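Local coordinates for protein putative alpha-ketoglutarate-dependent taurine dioxygenase (Burkholderia xenovorans, PDB 5HSX) that probably works as an iron(II)- and 2-oxoglutarate-dependent dioxygenase of the TfdA family, its presumed metal site holding a sodium ion in this crystal, at residues B[48-53]-B[77-82]; B[57-62]-B[150-155]; B[226-231]-B[238-243]; B[256-261]-B[286-291]. All blocks are in the same frame, centred on the assembly; numbering follows the deposited sequence.

Contact 1 of 4, residues B[48-53]-B[77-82]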
# COMPACT_ATOMS: atom_id res chain seq x y z
N ALA B 48 -27.68 4.26 -11.50
CA ALA B 48 -26.85 4.37 -12.69
C ALA B 48 -25.58 5.16 -12.40
O ALA B 48 -24.51 4.85 -12.93
CB ALA B 48 -27.64 5.00 -13.83
N GLU B 49 -25.68 6.19 -11.56
CA GLU B 49 -24.50 6.99 -11.24
C GLU B 49 -23.49 6.20 -10.43
O GLU B 49 -22.28 6.30 -10.66
CB GLU B 49 -24.89 8.27 -10.50
CG GLU B 49 -25.58 9.29 -11.38
CD GLU B 49 -26.12 10.47 -10.59
OE1 GLU B 49 -26.36 11.53 -11.21
OE2 GLU B 49 -26.30 10.34 -9.37
N ILE B 50 -23.98 5.43 -9.45
CA ILE B 50 -23.09 4.58 -8.66
C ILE B 50 -22.42 3.54 -9.56
O ILE B 50 -21.21 3.31 -9.47
CB ILE B 50 -23.86 3.91 -7.51
CG1 ILE B 50 -24.33 4.97 -6.51
CG2 ILE B 50 -23.02 2.85 -6.82
CD1 ILE B 50 -25.26 4.43 -5.44
N ARG B 51 -23.20 2.94 -10.46
CA ARG B 51 -22.64 1.92 -11.35
C ARG B 51 -21.56 2.51 -12.25
O ARG B 51 -20.53 1.88 -12.47
CB ARG B 51 -23.75 1.28 -12.21
CG ARG B 51 -23.27 -0.00 -12.87
CD ARG B 51 -24.29 -0.64 -13.85
NE ARG B 51 -23.79 -1.96 -14.23
CZ ARG B 51 -24.13 -3.08 -13.61
NH1 ARG B 51 -25.01 -3.06 -12.61
NH2 ARG B 51 -23.59 -4.23 -14.00
N ALA B 52 -21.79 3.72 -12.77
CA ALA B 52 -20.80 4.35 -13.63
C ALA B 52 -19.54 4.70 -12.86
O ALA B 52 -18.42 4.56 -13.38
CB ALA B 52 -21.41 5.59 -14.28
N ALA B 53 -19.69 5.18 -11.63
CA ALA B 53 -18.53 5.47 -10.79
C ALA B 53 -17.75 4.20 -10.49
O ALA B 53 -16.51 4.22 -10.46
CB ALA B 53 -18.98 6.16 -9.50
N ALA B 77 -29.02 -5.88 -4.58
CA ALA B 77 -29.87 -6.40 -5.66
C ALA B 77 -30.18 -5.35 -6.71
O ALA B 77 -30.66 -5.70 -7.80
CB ALA B 77 -31.19 -6.94 -5.08
N GLN B 78 -29.91 -4.08 -6.43
CA GLN B 78 -30.09 -3.03 -7.42
C GLN B 78 -29.02 -3.08 -8.51
O GLN B 78 -29.16 -2.40 -9.53
CB GLN B 78 -30.10 -1.66 -6.74
CG GLN B 78 -31.25 -1.50 -5.75
CD GLN B 78 -31.15 -0.23 -4.92
OE1 GLN B 78 -32.14 0.48 -4.74
NE2 GLN B 78 -29.97 0.04 -4.39
N PHE B 79 -27.96 -3.87 -8.31
CA PHE B 79 -26.87 -3.93 -9.26
C PHE B 79 -26.68 -5.30 -9.90
O PHE B 79 -25.90 -5.41 -10.85
CB PHE B 79 -25.56 -3.47 -8.59
CG PHE B 79 -25.64 -2.08 -8.03
CD1 PHE B 79 -25.33 -0.98 -8.82
CD2 PHE B 79 -26.08 -1.86 -6.73
CE1 PHE B 79 -25.42 0.31 -8.32
CE2 PHE B 79 -26.17 -0.57 -6.22
CZ PHE B 79 -25.84 0.52 -7.01
N GLY B 80 -27.38 -6.33 -9.43
CA GLY B 80 -27.22 -7.64 -10.02
C GLY B 80 -27.92 -8.70 -9.20
O GLY B 80 -28.70 -8.40 -8.30
N GLU B 81 -27.63 -9.96 -9.55
CA GLU B 81 -28.17 -11.12 -8.85
C GLU B 81 -27.23 -11.52 -7.72
O GLU B 81 -26.02 -11.64 -7.93
CB GLU B 81 -28.35 -12.30 -9.80
CG GLU B 81 -29.54 -12.22 -10.71
CD GLU B 81 -30.83 -12.33 -9.93
OE1 GLU B 81 -31.42 -11.28 -9.61
OE2 GLU B 81 -31.23 -13.47 -9.61
N LEU B 82 -27.79 -11.74 -6.54
CA LEU B 82 -26.97 -12.12 -5.39
C LEU B 82 -26.57 -13.59 -5.48
O LEU B 82 -27.38 -14.44 -5.84
CB LEU B 82 -27.74 -11.89 -4.09
CG LEU B 82 -27.88 -10.49 -3.47
CD1 LEU B 82 -26.54 -9.98 -3.07
CD2 LEU B 82 -28.58 -9.50 -4.39
O HOH W 1 -25.36 -6.54 -13.21
O HOH W 2 -27.26 -1.39 -12.04
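I50 and F79 form the dry half of a junction in which helix 44-57, lying outside the larger sheet of the TfdA-family jelly roll, meets the loop that follows helix 69-77. The isoleucine methyl CG2 comes within 3.7 Å of F79 CZ and reaches nearly as close to CE1, approaching the ring obliquely, with the two side chains crossing at roughly a right angle. With chi1 at -66°, that methyl lies anti to the helix backbone N and reaches out to the CE1-CZ side of the ring. F265 and L293, on strands of the sheet, and I47, one helical turn back, close in around F79, which completes a tight apolar cluster.

One residue along, the contact turns polar and hydrated. R51 stretches out its side chain, extended from CG to NE, and donates NH1 to F79 O at 3.1 Å; the oxygen lies almost in the guanidinium plane and the N-H...O angle is a nearly straight 168°. The helix side chain thus grips the backbone of the same residue whose ring packs on I50. E212 holds NH2 by a salt bridge and helps to fix the rotation of the group. Two waters complete this hydrated side: one molecule links NH1 to Q78 O, weakly at the carbonyl end, while another accepts from R51 NH2 at 3.0 Å and donates to F79 O at 2.7 Å.

Contact 2 of 4, residues B[57-62]-B[150-155]. With EDO (1,2-ethanediol), chain O.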
# COMPACT_ATOMS: atom_id res chain seq x y z
N TRP B 57 -13.89 3.86 -11.51
CA TRP B 57 -12.89 3.90 -10.44
C TRP B 57 -12.57 2.53 -9.86
O TRP B 57 -11.70 2.44 -8.98
CB TRP B 57 -13.35 4.88 -9.35
CG TRP B 57 -13.26 6.30 -9.85
CD1 TRP B 57 -14.29 7.13 -10.22
CD2 TRP B 57 -12.05 7.04 -10.09
NE1 TRP B 57 -13.79 8.34 -10.66
CE2 TRP B 57 -12.42 8.31 -10.59
CE3 TRP B 57 -10.69 6.76 -9.91
CZ2 TRP B 57 -11.48 9.29 -10.93
CZ3 TRP B 57 -9.75 7.73 -10.24
CH2 TRP B 57 -10.16 8.98 -10.75
N ARG B 58 -13.24 1.47 -10.33
CA ARG B 58 -12.94 0.07 -10.02
C ARG B 58 -13.42 -0.37 -8.64
O ARG B 58 -13.87 -1.51 -8.47
CB ARG B 58 -11.45 -0.25 -10.13
CG ARG B 58 -10.74 0.29 -11.35
CD ARG B 58 -11.46 -0.04 -12.64
NE ARG B 58 -10.77 0.62 -13.75
CZ ARG B 58 -11.06 0.42 -15.03
NH1 ARG B 58 -12.01 -0.42 -15.39
NH2 ARG B 58 -10.37 1.08 -15.96
N VAL B 59 -13.28 0.50 -7.64
CA VAL B 59 -13.82 0.26 -6.30
C VAL B 59 -14.33 1.59 -5.76
O VAL B 59 -13.64 2.61 -5.86
CB VAL B 59 -12.80 -0.38 -5.33
CG1 VAL B 59 -11.49 0.48 -5.22
CG2 VAL B 59 -13.43 -0.58 -3.96
N VAL B 60 -15.54 1.59 -5.21
CA VAL B 60 -16.11 2.79 -4.63
C VAL B 60 -16.43 2.52 -3.16
O VAL B 60 -16.72 1.38 -2.77
CB VAL B 60 -17.34 3.30 -5.40
CG1 VAL B 60 -16.93 3.71 -6.82
CG2 VAL B 60 -18.45 2.24 -5.45
N PHE B 61 -16.36 3.57 -2.35
CA PHE B 61 -16.51 3.45 -0.91
C PHE B 61 -17.60 4.38 -0.39
O PHE B 61 -17.76 5.50 -0.88
CB PHE B 61 -15.19 3.77 -0.19
CG PHE B 61 -14.02 2.95 -0.65
CD1 PHE B 61 -13.85 1.64 -0.21
CD2 PHE B 61 -13.08 3.49 -1.51
CE1 PHE B 61 -12.77 0.89 -0.62
CE2 PHE B 61 -11.99 2.74 -1.93
CZ PHE B 61 -11.83 1.43 -1.49
N PHE B 62 -18.34 3.90 0.60
CA PHE B 62 -19.33 4.70 1.32
C PHE B 62 -18.93 4.76 2.79
O PHE B 62 -18.28 3.85 3.31
CB PHE B 62 -20.75 4.12 1.19
CG PHE B 62 -21.19 3.88 -0.24
CD1 PHE B 62 -21.96 4.82 -0.92
CD2 PHE B 62 -20.86 2.70 -0.89
CE1 PHE B 62 -22.38 4.59 -2.23
CE2 PHE B 62 -21.27 2.46 -2.20
CZ PHE B 62 -22.03 3.41 -2.87
N THR B 150 -7.68 -2.59 3.90
CA THR B 150 -7.79 -3.39 2.69
C THR B 150 -7.18 -2.62 1.53
O THR B 150 -7.24 -1.38 1.49
CB THR B 150 -9.26 -3.74 2.38
OG1 THR B 150 -9.87 -4.34 3.53
CG2 THR B 150 -9.37 -4.71 1.20
N GLN B 151 -6.59 -3.34 0.57
CA GLN B 151 -6.06 -2.70 -0.63
C GLN B 151 -6.64 -3.35 -1.87
O GLN B 151 -6.98 -4.54 -1.89
CB GLN B 151 -4.53 -2.78 -0.70
CG GLN B 151 -3.82 -2.26 0.56
CD GLN B 151 -2.35 -2.00 0.33
OE1 GLN B 151 -1.97 -1.40 -0.68
NE2 GLN B 151 -1.51 -2.43 1.27
N TRP B 152 -6.73 -2.55 -2.93
CA TRP B 152 -7.14 -3.01 -4.25
C TRP B 152 -6.11 -2.57 -5.28
O TRP B 152 -5.44 -1.55 -5.12
CB TRP B 152 -8.52 -2.44 -4.66
CG TRP B 152 -9.71 -3.03 -3.94
CD1 TRP B 152 -10.58 -3.97 -4.42
CD2 TRP B 152 -10.15 -2.71 -2.62
NE1 TRP B 152 -11.54 -4.26 -3.47
CE2 TRP B 152 -11.30 -3.49 -2.36
CE3 TRP B 152 -9.70 -1.83 -1.63
CZ2 TRP B 152 -11.99 -3.42 -1.15
CZ3 TRP B 152 -10.39 -1.76 -0.42
CH2 TRP B 152 -11.52 -2.55 -0.20
N THR B 153 -6.02 -3.32 -6.38
CA THR B 153 -5.17 -2.91 -7.48
C THR B 153 -5.97 -2.94 -8.78
O THR B 153 -6.89 -3.74 -8.93
CB THR B 153 -3.92 -3.77 -7.58
OG1 THR B 153 -3.08 -3.24 -8.61
CG2 THR B 153 -4.28 -5.25 -7.87
N ASN B 154 -5.59 -2.06 -9.70
CA ASN B 154 -6.33 -1.83 -10.94
C ASN B 154 -5.71 -2.70 -12.04
O ASN B 154 -4.64 -2.38 -12.57
CB ASN B 154 -6.27 -0.35 -11.29
CG ASN B 154 -7.00 -0.00 -12.56
OD1 ASN B 154 -7.28 -0.86 -13.40
ND2 ASN B 154 -7.31 1.28 -12.72
N LEU B 155 -6.38 -3.81 -12.39
CA LEU B 155 -5.84 -4.73 -13.38
C LEU B 155 -5.90 -4.18 -14.80
O LEU B 155 -5.19 -4.68 -15.68
CB LEU B 155 -6.59 -6.07 -13.32
CG LEU B 155 -6.50 -6.75 -11.94
CD1 LEU B 155 -7.26 -8.08 -11.98
CD2 LEU B 155 -5.07 -6.97 -11.55
C1 EDO O . -1.73 -3.71 5.92
O1 EDO O . -2.42 -4.91 6.30
C2 EDO O . -2.36 -3.11 4.66
O2 EDO O . -2.24 -4.04 3.58
O HOH W 3 -7.81 2.57 -15.41
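V59 and F61 meet W152 between the two facing sheets of the double-stranded beta-helix (jelly roll), V59 and F61 standing on a strand of the larger sheet and W152 on one of the smaller. The valine methyl CG2, set anti to the backbone N by a chi1 of 56°, sits over one face of the indole, 4.1 Å from the centroid of the five-membered ring and only 14° off its normal, a well-centred CH-pi contact. F61 and W152 point toward each other from their two strands, and F61 turns its edge to the indole face: F61 CE1 is 3.6 Å from W152 CZ3, the planes are 69° apart, and the stack is an offset edge-to-face one. T150 CG2, from the tryptophan's own strand, covers the other indole face toward its rim.

The next shell holds these groups in place. F256 stacks on F61, while W266 and H273 bring their rings against W152; H273 is a ligand of the bound sodium, so the core packing runs directly up to the metal site.

At the polar end of the contact R58 and N154 pass at van der Waals distance, each held by other partners. E215 forms a salt bridge with the arginine, and N154 is the N-cap of helix 155-161, its OD1 accepting from A157 N while its ND2 donates to H28 O. A single water joins the pair, accepting from R58 NH2 and from N154 ND2, each at 3.0 Å.

Contact 3 of 4, residues B[226-231]-B[238-243]. With EDO (1,2-ethanediol), chain P.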
# COMPACT_ATOMS: atom_id res chain seq x y z
N LYS B 226 -2.31 -20.66 -11.14
CA LYS B 226 -1.23 -21.59 -10.84
C LYS B 226 -0.24 -21.77 -11.97
O LYS B 226 0.96 -21.96 -11.71
CB LYS B 226 -1.80 -22.97 -10.47
CG LYS B 226 -2.82 -22.92 -9.34
CD LYS B 226 -2.26 -22.24 -8.12
CE LYS B 226 -3.25 -22.30 -6.95
NZ LYS B 226 -2.66 -21.61 -5.76
N SER B 227 -0.70 -21.73 -13.22
CA SER B 227 0.19 -22.00 -14.33
C SER B 227 -0.38 -21.39 -15.61
O SER B 227 -1.59 -21.16 -15.73
CB SER B 227 0.40 -23.51 -14.52
OG SER B 227 -0.84 -24.15 -14.82
N ILE B 228 0.51 -21.17 -16.57
CA ILE B 228 0.16 -20.69 -17.90
C ILE B 228 0.11 -21.89 -18.83
O ILE B 228 1.06 -22.68 -18.87
CB ILE B 228 1.17 -19.64 -18.38
CG1 ILE B 228 1.10 -18.39 -17.48
CG2 ILE B 228 0.92 -19.27 -19.87
CD1 ILE B 228 2.16 -17.32 -17.79
N VAL B 229 -0.99 -22.03 -19.58
CA VAL B 229 -1.17 -23.19 -20.45
C VAL B 229 -0.18 -23.15 -21.60
O VAL B 229 0.04 -22.10 -22.22
CB VAL B 229 -2.62 -23.24 -20.97
CG1 VAL B 229 -2.79 -24.38 -21.96
CG2 VAL B 229 -3.59 -23.39 -19.79
N GLY B 230 0.45 -24.29 -21.88
CA GLY B 230 1.20 -24.46 -23.11
C GLY B 230 2.63 -23.97 -23.08
O GLY B 230 3.28 -23.96 -24.14
N VAL B 231 3.14 -23.55 -21.92
CA VAL B 231 4.54 -23.18 -21.76
C VAL B 231 5.14 -24.12 -20.71
O VAL B 231 4.43 -24.85 -20.03
CB VAL B 231 4.73 -21.70 -21.36
CG1 VAL B 231 4.03 -20.77 -22.37
CG2 VAL B 231 4.19 -21.43 -19.96
N VAL B 238 8.36 -17.98 -14.33
CA VAL B 238 9.01 -16.69 -14.56
C VAL B 238 8.00 -15.64 -15.01
O VAL B 238 7.98 -14.50 -14.53
CB VAL B 238 10.14 -16.88 -15.59
CG1 VAL B 238 10.54 -15.55 -16.21
CG2 VAL B 238 11.35 -17.56 -14.93
N LEU B 239 7.13 -16.02 -15.95
CA LEU B 239 6.16 -15.08 -16.48
C LEU B 239 5.12 -14.69 -15.43
O LEU B 239 4.74 -13.51 -15.34
CB LEU B 239 5.45 -15.67 -17.71
CG LEU B 239 6.35 -15.79 -18.94
CD1 LEU B 239 5.66 -16.64 -20.00
CD2 LEU B 239 6.73 -14.39 -19.47
N LEU B 240 4.64 -15.65 -14.64
CA LEU B 240 3.70 -15.29 -13.58
C LEU B 240 4.33 -14.36 -12.56
O LEU B 240 3.71 -13.37 -12.16
CB LEU B 240 3.15 -16.54 -12.90
CG LEU B 240 2.20 -17.36 -13.78
CD1 LEU B 240 1.73 -18.58 -12.99
CD2 LEU B 240 1.01 -16.52 -14.20
N GLU B 241 5.57 -14.63 -12.13
CA GLU B 241 6.22 -13.74 -11.17
C GLU B 241 6.43 -12.34 -11.75
O GLU B 241 6.32 -11.34 -11.03
CB GLU B 241 7.54 -14.36 -10.67
CG GLU B 241 7.24 -15.59 -9.80
CD GLU B 241 8.44 -16.21 -9.13
OE1 GLU B 241 9.57 -15.71 -9.32
OE2 GLU B 241 8.24 -17.22 -8.43
N LEU B 242 6.73 -12.25 -13.05
CA LEU B 242 6.84 -10.95 -13.71
C LEU B 242 5.52 -10.19 -13.63
O LEU B 242 5.49 -9.01 -13.25
CB LEU B 242 7.26 -11.14 -15.17
CG LEU B 242 7.23 -9.90 -16.06
CD1 LEU B 242 8.38 -8.95 -15.68
CD2 LEU B 242 7.28 -10.32 -17.54
N LEU B 243 4.41 -10.85 -14.00
CA LEU B 243 3.11 -10.19 -14.02
C LEU B 243 2.60 -9.90 -12.61
O LEU B 243 1.97 -8.86 -12.38
CB LEU B 243 2.10 -11.04 -14.81
CG LEU B 243 2.48 -11.35 -16.25
CD1 LEU B 243 1.49 -12.33 -16.88
CD2 LEU B 243 2.51 -10.06 -17.09
C1 EDO P . 6.17 -19.84 -8.33
O1 EDO P . 6.08 -18.43 -8.07
C2 EDO P . 4.84 -20.42 -8.81
O2 EDO P . 4.58 -20.07 -10.17
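I228 points its side chain at L239 and L240 in a strand-turn-helix unit: strand 225-228 leads into a type II turn, I228 to V231, and the chain then enters helix 233-247, which folds back across the strand. The axes of strand 226-228 and helix 238-243 lie 8.8 Å apart at 107°, close to perpendicular, and one strand residue, I228, meets two successive helix positions.

The two leucines present themselves differently. I228 and L240 lie alongside one another, running opposite ways, with I228 CG1 3.8 Å from L240 CD2. Against L239 the isoleucine stands nearly perpendicular and uses its tip, I228 CD1 lying 3.7 Å from L239 CB near the helix backbone. The extended end of I228 (chi2 175°) carries CD1 far enough to settle between the two leucines, in touch with L240 CD2 as well. The second methyl of L240 goes to the strand backbone instead: L240 CD1 rests 3.7 Å from K226 O and 4.0 Å from S227 CA, so the residue straddles main chain and side chain.

Other elements seal the sides. L206 of strand 200-209 also packs on I228, F169 of helix 164-171 packs on L239, and the strand pairs with 174-179 in its antiparallel sheet. K226 gives its ammonium group to S223 O. A polar tie fixes the start of the helix to the strand: S236 OG is hydrogen-bonded to the backbone N of I228.

Contact 4 of 4, residues B[256-261]-B[286-291]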
# COMPACT_ATOMS: atom_id res chain seq x y z
N PHE B 256 -7.52 1.40 1.92
CA PHE B 256 -8.74 1.86 2.56
C PHE B 256 -8.67 1.53 4.04
O PHE B 256 -8.49 0.37 4.41
CB PHE B 256 -9.97 1.19 1.93
CG PHE B 256 -11.30 1.70 2.44
CD1 PHE B 256 -11.73 2.98 2.12
CD2 PHE B 256 -12.13 0.88 3.17
CE1 PHE B 256 -12.96 3.44 2.56
CE2 PHE B 256 -13.37 1.33 3.60
CZ PHE B 256 -13.79 2.60 3.30
N LYS B 257 -8.83 2.54 4.89
CA LYS B 257 -8.91 2.33 6.32
C LYS B 257 -10.38 2.33 6.72
O LYS B 257 -11.09 3.32 6.53
CB LYS B 257 -8.14 3.40 7.10
CG LYS B 257 -8.25 3.20 8.61
CD LYS B 257 -7.30 4.12 9.36
CE LYS B 257 -7.27 3.78 10.85
NZ LYS B 257 -8.59 3.98 11.54
N TRP B 258 -10.83 1.19 7.25
CA TRP B 258 -12.23 0.99 7.58
C TRP B 258 -12.66 1.81 8.79
O TRP B 258 -11.86 2.10 9.69
CB TRP B 258 -12.51 -0.48 7.85
CG TRP B 258 -12.40 -1.31 6.62
CD1 TRP B 258 -11.26 -1.86 6.11
CD2 TRP B 258 -13.46 -1.67 5.74
NE1 TRP B 258 -11.55 -2.55 4.95
CE2 TRP B 258 -12.90 -2.45 4.71
CE3 TRP B 258 -14.83 -1.42 5.72
CZ2 TRP B 258 -13.66 -2.97 3.67
CZ3 TRP B 258 -15.59 -1.94 4.69
CH2 TRP B 258 -15.00 -2.70 3.67
N GLN B 259 -13.93 2.16 8.81
CA GLN B 259 -14.62 2.62 10.00
C GLN B 259 -15.94 1.87 10.08
O GLN B 259 -16.42 1.33 9.08
CB GLN B 259 -14.88 4.14 9.97
CG GLN B 259 -13.62 4.99 9.88
CD GLN B 259 -13.95 6.47 9.76
OE1 GLN B 259 -14.81 6.98 10.47
NE2 GLN B 259 -13.26 7.16 8.85
N ALA B 260 -16.52 1.83 11.28
CA ALA B 260 -17.87 1.29 11.41
C ALA B 260 -18.80 2.03 10.45
O ALA B 260 -18.73 3.26 10.32
CB ALA B 260 -18.37 1.43 12.85
N GLY B 261 -19.65 1.27 9.76
CA GLY B 261 -20.54 1.86 8.79
C GLY B 261 -19.94 2.09 7.42
O GLY B 261 -20.62 2.65 6.55
N ARG B 286 -13.32 -7.67 14.99
CA ARG B 286 -13.55 -7.18 13.63
C ARG B 286 -14.64 -8.03 12.99
O ARG B 286 -14.48 -9.25 12.87
CB ARG B 286 -12.26 -7.25 12.81
CG ARG B 286 -12.32 -6.59 11.44
CD ARG B 286 -10.93 -6.58 10.81
NE ARG B 286 -10.84 -5.87 9.53
CZ ARG B 286 -10.94 -6.46 8.34
NH1 ARG B 286 -11.14 -7.77 8.28
NH2 ARG B 286 -10.84 -5.75 7.23
N GLN B 287 -15.74 -7.39 12.60
CA GLN B 287 -16.88 -8.09 12.01
C GLN B 287 -17.34 -7.32 10.79
O GLN B 287 -17.74 -6.16 10.89
CB GLN B 287 -18.03 -8.24 13.01
CG GLN B 287 -19.27 -8.92 12.41
CD GLN B 287 -19.07 -10.41 12.17
OE1 GLN B 287 -18.79 -11.17 13.10
NE2 GLN B 287 -19.21 -10.83 10.92
N LEU B 288 -17.29 -7.97 9.63
CA LEU B 288 -17.82 -7.42 8.40
C LEU B 288 -18.78 -8.43 7.79
O LEU B 288 -18.81 -9.60 8.18
CB LEU B 288 -16.70 -7.07 7.40
CG LEU B 288 -15.64 -6.05 7.85
CD1 LEU B 288 -14.48 -6.74 8.56
CD2 LEU B 288 -15.14 -5.23 6.66
N TYR B 289 -19.57 -7.97 6.83
CA TYR B 289 -20.48 -8.83 6.09
C TYR B 289 -20.37 -8.51 4.61
O TYR B 289 -20.20 -7.34 4.24
CB TYR B 289 -21.93 -8.68 6.56
CG TYR B 289 -22.12 -9.09 7.99
CD1 TYR B 289 -22.29 -10.43 8.34
CD2 TYR B 289 -22.11 -8.14 9.00
CE1 TYR B 289 -22.44 -10.81 9.67
CE2 TYR B 289 -22.27 -8.51 10.33
CZ TYR B 289 -22.44 -9.84 10.65
OH TYR B 289 -22.59 -10.19 11.97
N ARG B 290 -20.44 -9.55 3.78
CA ARG B 290 -20.22 -9.41 2.35
C ARG B 290 -21.38 -10.03 1.59
O ARG B 290 -21.91 -11.08 1.98
CB ARG B 290 -18.90 -10.06 1.90
CG ARG B 290 -18.71 -10.06 0.38
CD ARG B 290 -17.35 -10.53 -0.11
NE ARG B 290 -16.79 -11.67 0.62
CZ ARG B 290 -17.14 -12.94 0.45
NH1 ARG B 290 -18.08 -13.28 -0.42
NH2 ARG B 290 -16.55 -13.88 1.16
N THR B 291 -21.78 -9.37 0.52
CA THR B 291 -22.61 -9.97 -0.51
C THR B 291 -21.81 -9.96 -1.80
O THR B 291 -20.88 -9.16 -1.97
CB THR B 291 -23.92 -9.20 -0.71
OG1 THR B 291 -23.61 -7.84 -1.05
CG2 THR B 291 -24.76 -9.22 0.57
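W258 belongs to the short connection that carries the chain from strand 253-256 of the smaller jelly-roll sheet to strand 263-267 of the larger, and it meets R286, just before strand 287-293, and L288 at its start. L288 CD2 stands almost exactly over the six-membered ring of W258, 3.7 Å from its centroid and 5° off the normal, making a CH-pi contact. F256 CE2 closes the opposite face 3.6 Å above the plane, which leaves the indole held between a leucine methyl and the edge of a phenyl ring.

L288 spends its other methyl on the arginine: L288 CD1 lies 3.5 Å above the centre of the R286 guanidinium plane. That plane stands nearly perpendicular to the indole, at 88°, and turns an edge toward it, with R286 NH2 4.0 Å from W258 NE1. No bond joins these nitrogens. The cation-pi attraction can at most be weak, since R286 CZ is 5.4 Å from the centroid of the five-membered ring of W258, and NE1 instead donates to T150 OG1. R286 extends its chain from CG to NE to get here; NH1 binds a glycerol, probably from the crystallisation liquor. Its place thirteen residues after the metal ligand H273 is consistent with the arginine that receives the 2-oxoglutarate carboxylate in relatives.

Around the contact, L138 of strand 135-140, the antiparallel neighbour of 287-293, packs on both W258 and L288, while strand 150-154 borders it through T150, so the tryptophan spans from the smaller sheet to the larger.

How the contacts relate
Contacts 1, 2 and 4 belong to one continuous body. Contact 2 is its core, mainly aromatic and aliphatic between the sheets, with a water-bridged polar end; contact 4 carries the same theme to the sheet ends, and the two adjoin along a strand pair, where the backbone N of F256 probably bonds to T150 O. Contact 1 lies on the outer side of the larger sheet, where helix 44-57 runs into strand 59-62, and there a buried ring gives way to a hydrated arginine. Contact 3 stands apart, its centre about 34 Å from those of contacts 1 and 4, in a peripheral strand-helix layer held by aliphatic side chains and without the aromatic rings of the other three.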